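Local coordinates for mannitol dehydrogenase (Helicobacter pylori, PDB 3TWO) that catalyses the NADP(H)-dependent interconversion of cinnamyl alcohols and their aldehydes as a zinc-dependent cinnamyl-alcohol dehydrogenase, at the interface of chains A and B. Coordinates in Å, arbitrary orientation; residue numbers count along the deposited sequence, not the author numbering. Chains: chain A/B, Mannitol dehydrogenase.

Contact 1: the interface of chains A and B. Residues chain A 105, 108, 171, 289-290; chain B 257-258, 285, 287.
B:Asn285, in a left-handed backbone conformation, gives its main-chain N to the carbonyl O of A:Gly290 in a hydrogen bond of 3.0 Å. Beside this bond the ring of A:Phe171 enters chain B; CG stands anti to the backbone N (chi1 168°) and beside the carbonyl carbon, which carries the ring away from the N and toward chain B. The side-chain carbonyl OD1 of B:Asn285 lies over the centre of one phenyl face, 3.5 Å from CG of A:Phe171, with the amide turned 76° to the ring. The CD1-CE1 edge of A:Phe171 meets a face of the B:Tyr257 ring off centre, the planes 69° apart; the phenol OH of B:Tyr257 comes 3.3 Å from CD1 of A:Phe171. At the ring's tip, B:Asn258 OD1 sits 3.2 Å from A:Phe171 CZ. The far edge packs on aliphatic carbon, B:Lys287 CE lying 3.8 Å from A:Phe171 CE2, while the same CE2 points onto the face of A:Tyr289 in its own chain. Further out, the amide NE2 of A:Gln105 touches CE1 of B:Tyr257 at 3.9 Å, its chain crossing the phenol at about a right angle. A:Phe171 ends helix 158-171 and A:Gly290 ends strand 287-290; B:Tyr257 and B:Asn258 form the turn between strands 255-256 and 259-263, and B:Asn285 lies in the loop before strand 287-290.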
loop_
_atom_site.group_PDB
_atom_site.type_symbol
_atom_site.label_atom_id
_atom_site.label_comp_id
_atom_site.label_asym_id
_atom_site.label_seq_id
_atom_site.Cartn_x
_atom_site.Cartn_y
_atom_site.Cartn_z
ATOM N N GLN A 105 -10.986 14.589 11.588
ATOM C CA GLN A 105 -9.660 14.408 10.972
ATOM C C GLN A 105 -9.158 15.754 10.440
ATOM O O GLN A 105 -8.906 15.878 9.219
ATOM C CB GLN A 105 -9.763 13.459 9.757
ATOM C CG GLN A 105 -10.365 12.140 10.019
ATOM C CD GLN A 105 -9.347 11.206 10.617
ATOM O OE1 GLN A 105 -9.050 11.318 11.820
ATOM N NE2 GLN A 105 -8.760 10.287 9.777
ATOM N N PHE A 108 -6.335 16.558 7.901
ATOM C CA PHE A 108 -6.533 16.487 6.463
ATOM C C PHE A 108 -7.333 17.652 5.869
ATOM O O PHE A 108 -7.499 17.691 4.659
ATOM C CB PHE A 108 -7.194 15.163 6.083
ATOM C CG PHE A 108 -6.296 13.990 6.302
ATOM C CD1 PHE A 108 -6.611 13.013 7.251
ATOM C CD2 PHE A 108 -5.106 13.863 5.543
ATOM C CE1 PHE A 108 -5.729 11.899 7.445
ATOM C CE2 PHE A 108 -4.239 12.762 5.728
ATOM C CZ PHE A 108 -4.550 11.801 6.664
ATOM N N PHE A 171 -6.217 1.855 14.295
ATOM C CA PHE A 171 -6.861 1.779 12.954
ATOM C C PHE A 171 -6.708 0.349 12.437
ATOM O O PHE A 171 -7.622 -0.184 11.825
ATOM C CB PHE A 171 -6.185 2.774 12.006
ATOM C CG PHE A 171 -6.546 2.596 10.536
ATOM C CD1 PHE A 171 -7.847 2.882 10.063
ATOM C CD2 PHE A 171 -5.556 2.228 9.607
ATOM C CE1 PHE A 171 -8.132 2.733 8.707
ATOM C CE2 PHE A 171 -5.844 2.110 8.267
ATOM C CZ PHE A 171 -7.136 2.345 7.820
ATOM N N TYR A 289 -0.400 1.410 4.038
ATOM C CA TYR A 289 -1.074 2.732 4.099
ATOM C C TYR A 289 -0.203 3.685 4.900
ATOM O O TYR A 289 0.683 3.222 5.670
ATOM C CB TYR A 289 -2.446 2.618 4.768
ATOM C CG TYR A 289 -2.396 2.239 6.253
ATOM C CD1 TYR A 289 -2.382 3.230 7.250
ATOM C CD2 TYR A 289 -2.416 0.883 6.658
ATOM C CE1 TYR A 289 -2.368 2.908 8.589
ATOM C CE2 TYR A 289 -2.384 0.545 7.976
ATOM C CZ TYR A 289 -2.370 1.552 8.958
ATOM O OH TYR A 289 -2.355 1.217 10.287
ATOM N N GLY A 290 -0.454 4.991 4.726
ATOM C CA GLY A 290 0.213 6.060 5.541
ATOM C C GLY A 290 -0.727 6.570 6.639
ATOM O O GLY A 290 -1.942 6.417 6.534
ATOM N N TYR B 257 -12.037 6.107 3.757
ATOM C CA TYR B 257 -11.268 5.695 4.945
ATOM C C TYR B 257 -11.342 4.169 5.074
ATOM O O TYR B 257 -12.438 3.636 5.000
ATOM C CB TYR B 257 -11.902 6.359 6.178
ATOM C CG TYR B 257 -11.284 6.037 7.541
ATOM C CD1 TYR B 257 -10.263 6.843 8.082
ATOM C CD2 TYR B 257 -11.795 4.981 8.327
ATOM C CE1 TYR B 257 -9.741 6.577 9.390
ATOM C CE2 TYR B 257 -11.274 4.677 9.598
ATOM C CZ TYR B 257 -10.252 5.473 10.136
ATOM O OH TYR B 257 -9.792 5.204 11.424
ATOM N N ASN B 258 -10.198 3.485 5.246
ATOM C CA ASN B 258 -10.126 2.027 5.284
ATOM C C ASN B 258 -10.492 1.266 3.987
ATOM O O ASN B 258 -10.667 0.039 4.022
ATOM C CB ASN B 258 -10.933 1.471 6.458
ATOM C CG ASN B 258 -10.339 0.175 7.005
ATOM O OD1 ASN B 258 -9.133 -0.000 7.078
ATOM N ND2 ASN B 258 -11.194 -0.742 7.364
ATOM N N ASN B 285 -4.746 6.306 5.530
ATOM C CA ASN B 285 -5.795 5.337 5.930
ATOM C C ASN B 285 -6.469 4.714 4.720
ATOM O O ASN B 285 -7.615 4.270 4.799
ATOM C CB ASN B 285 -6.860 5.954 6.897
ATOM C CG ASN B 285 -6.237 6.431 8.205
ATOM O OD1 ASN B 285 -5.840 5.647 9.062
ATOM N ND2 ASN B 285 -6.089 7.698 8.324
ATOM N N LYS B 287 -5.673 1.784 1.940
ATOM C CA LYS B 287 -4.676 0.709 1.864
ATOM C C LYS B 287 -4.408 0.292 0.410
ATOM O O LYS B 287 -5.329 0.277 -0.412
ATOM C CB LYS B 287 -5.195 -0.485 2.676
ATOM C CG LYS B 287 -5.467 -0.159 4.205
ATOM C CD LYS B 287 -5.558 -1.442 5.003
ATOM C CE LYS B 287 -6.180 -1.156 6.329
ATOM N NZ LYS B 287 -6.230 -2.419 7.110
#

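Contact 2: the interface of chains A and B. Residues chain A 53, 265-267, 269, 272; chain B 277-278, 281.
B:Phe278 reaches from helix 277-282 into a pocket of chain A lined by A:Trp53, A:Leu266, A:Pro267, A:Val269 and A:Ala272. Its CB carries the ring away from the helix, CG standing anti to the carbonyl carbon (chi1 -73°). CG is touched by the methyl CD1 of A:Leu266 at 4.1 Å, and that methyl lies over the centre of one ring face. Along one rim, CD1 and CE1 of B:Phe278 both lie 3.7 Å from the CB methyl of A:Ala272. CG1 of A:Val269 lies over the opposite face, near CD2 and offset toward the CE2-CZ rim, 3.4 Å from CE2 of B:Phe278. The phenyl is thus held between two methyl groups. At the tip, CZ of B:Phe278 comes 3.3 Å from CD1 of A:Trp53, pointing its edge at the face of the indole, with the two planes 79° apart. The carbonyl O of A:Pro267 lies in the phenyl plane at the CE1-CZ edge.

Within chain A, the indole NE1 of A:Trp53 donates to A:Leu266 O over 2.9 Å; the acceptor lies close to the indole plane, but the donor sits 42° above the carbonyl plane. This bond would help hold the indole against the loop that receives B:Phe278. Beyond the leucine methyl, away from the phenyl face it covers, A:Leu266 CD1 meets B:Ile281 CD1 tip to tip at 3.3 Å, tighter than usual van der Waals contact. A:Pro267 CD rests on B:Val277 CG2. The patch is an apolar seat for a partner's helix, which would support the two-chain assembly seen here, if that is the biological dimer.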
loop_
_atom_site.group_PDB
_atom_site.type_symbol
_atom_site.label_atom_id
_atom_site.label_comp_id
_atom_site.label_asym_id
_atom_site.label_seq_id
_atom_site.Cartn_x
_atom_site.Cartn_y
_atom_site.Cartn_z
ATOM N N TRP A 53 11.790 18.667 3.342
ATOM C CA TRP A 53 10.548 18.265 2.700
ATOM C C TRP A 53 10.068 19.277 1.664
ATOM O O TRP A 53 9.463 18.923 0.685
ATOM C CB TRP A 53 9.437 18.150 3.725
ATOM C CG TRP A 53 9.585 17.103 4.792
ATOM C CD1 TRP A 53 10.366 15.940 4.765
ATOM C CD2 TRP A 53 8.893 17.092 6.040
ATOM N NE1 TRP A 53 10.200 15.249 5.948
ATOM C CE2 TRP A 53 9.283 15.916 6.730
ATOM C CE3 TRP A 53 7.974 17.980 6.658
ATOM C CZ2 TRP A 53 8.791 15.607 8.007
ATOM C CZ3 TRP A 53 7.491 17.673 7.927
ATOM C CH2 TRP A 53 7.879 16.473 8.579
ATOM N N GLY A 265 7.028 7.549 9.170
ATOM C CA GLY A 265 8.334 8.227 8.985
ATOM C C GLY A 265 8.405 8.925 7.639
ATOM O O GLY A 265 7.855 8.434 6.607
ATOM N N LEU A 266 9.054 10.087 7.637
ATOM C CA LEU A 266 9.122 10.950 6.450
ATOM C C LEU A 266 10.555 11.410 6.258
ATOM O O LEU A 266 10.925 12.526 6.684
ATOM C CB LEU A 266 8.253 12.182 6.682
ATOM C CG LEU A 266 6.835 12.447 6.164
ATOM C CD1 LEU A 266 6.248 11.444 5.193
ATOM C CD2 LEU A 266 5.881 12.866 7.238
ATOM N N PRO A 267 11.380 10.574 5.625
ATOM C CA PRO A 267 12.789 10.944 5.282
ATOM C C PRO A 267 12.795 12.193 4.351
ATOM O O PRO A 267 11.742 12.507 3.746
ATOM C CB PRO A 267 13.287 9.736 4.478
ATOM C CG PRO A 267 12.303 8.620 4.706
ATOM C CD PRO A 267 10.991 9.242 5.113
ATOM N N VAL A 269 12.627 14.513 1.274
ATOM C CA VAL A 269 11.861 14.124 0.048
ATOM C C VAL A 269 12.712 13.649 -1.085
ATOM O O VAL A 269 12.290 12.802 -1.826
ATOM C CB VAL A 269 10.909 15.200 -0.543
ATOM C CG1 VAL A 269 9.896 15.569 0.507
ATOM C CG2 VAL A 269 11.654 16.447 -1.019
ATOM N N ALA A 272 13.105 9.931 -0.337
ATOM C CA ALA A 272 11.919 9.203 0.173
ATOM C C ALA A 272 11.757 7.852 -0.576
ATOM O O ALA A 272 11.718 7.850 -1.777
ATOM C CB ALA A 272 10.688 10.061 -0.023
ATOM N N VAL B 277 6.432 7.262 0.355
ATOM C CA VAL B 277 5.924 7.489 1.726
ATOM C C VAL B 277 5.052 8.778 1.876
ATOM O O VAL B 277 4.022 8.770 2.584
ATOM C CB VAL B 277 7.076 7.435 2.868
ATOM C CG1 VAL B 277 7.762 6.116 2.836
ATOM C CG2 VAL B 277 8.136 8.552 2.711
ATOM N N PHE B 278 5.462 9.861 1.214
ATOM C CA PHE B 278 4.714 11.142 1.254
ATOM C C PHE B 278 3.333 10.965 0.649
ATOM O O PHE B 278 2.400 11.475 1.193
ATOM C CB PHE B 278 5.513 12.272 0.557
ATOM C CG PHE B 278 6.692 12.740 1.364
ATOM C CD1 PHE B 278 7.870 11.944 1.459
ATOM C CD2 PHE B 278 6.623 13.943 2.078
ATOM C CE1 PHE B 278 8.976 12.377 2.247
ATOM C CE2 PHE B 278 7.702 14.397 2.863
ATOM C CZ PHE B 278 8.895 13.620 2.964
ATOM N N ILE B 281 1.069 8.974 3.219
ATOM C CA ILE B 281 0.726 9.744 4.395
ATOM C C ILE B 281 -0.234 10.872 4.020
ATOM O O ILE B 281 -1.190 11.163 4.773
ATOM C CB ILE B 281 2.006 10.235 5.106
ATOM C CG1 ILE B 281 2.624 9.012 5.831
ATOM C CG2 ILE B 281 1.733 11.398 6.103
ATOM C CD1 ILE B 281 4.081 9.131 6.122
#

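About 16 Å separates the centres of the C-alpha atoms of contacts 1 and 2, and one stretch of chain B serves both: helix 277-282 supplies contact 2, and the loop after it, with the start of strand 287-290, supplies contact 1. That strand enters contact 1 from both chains, by its end in A (A:Tyr289, A:Gly290) and its start in B (B:Lys287). The loop following strand 259-263 receives the helix in chain A, whereas the turn before that strand joins contact 1 from chain B. The two-fold repeats both with chains exchanged, consistent with a dimer built through these segments.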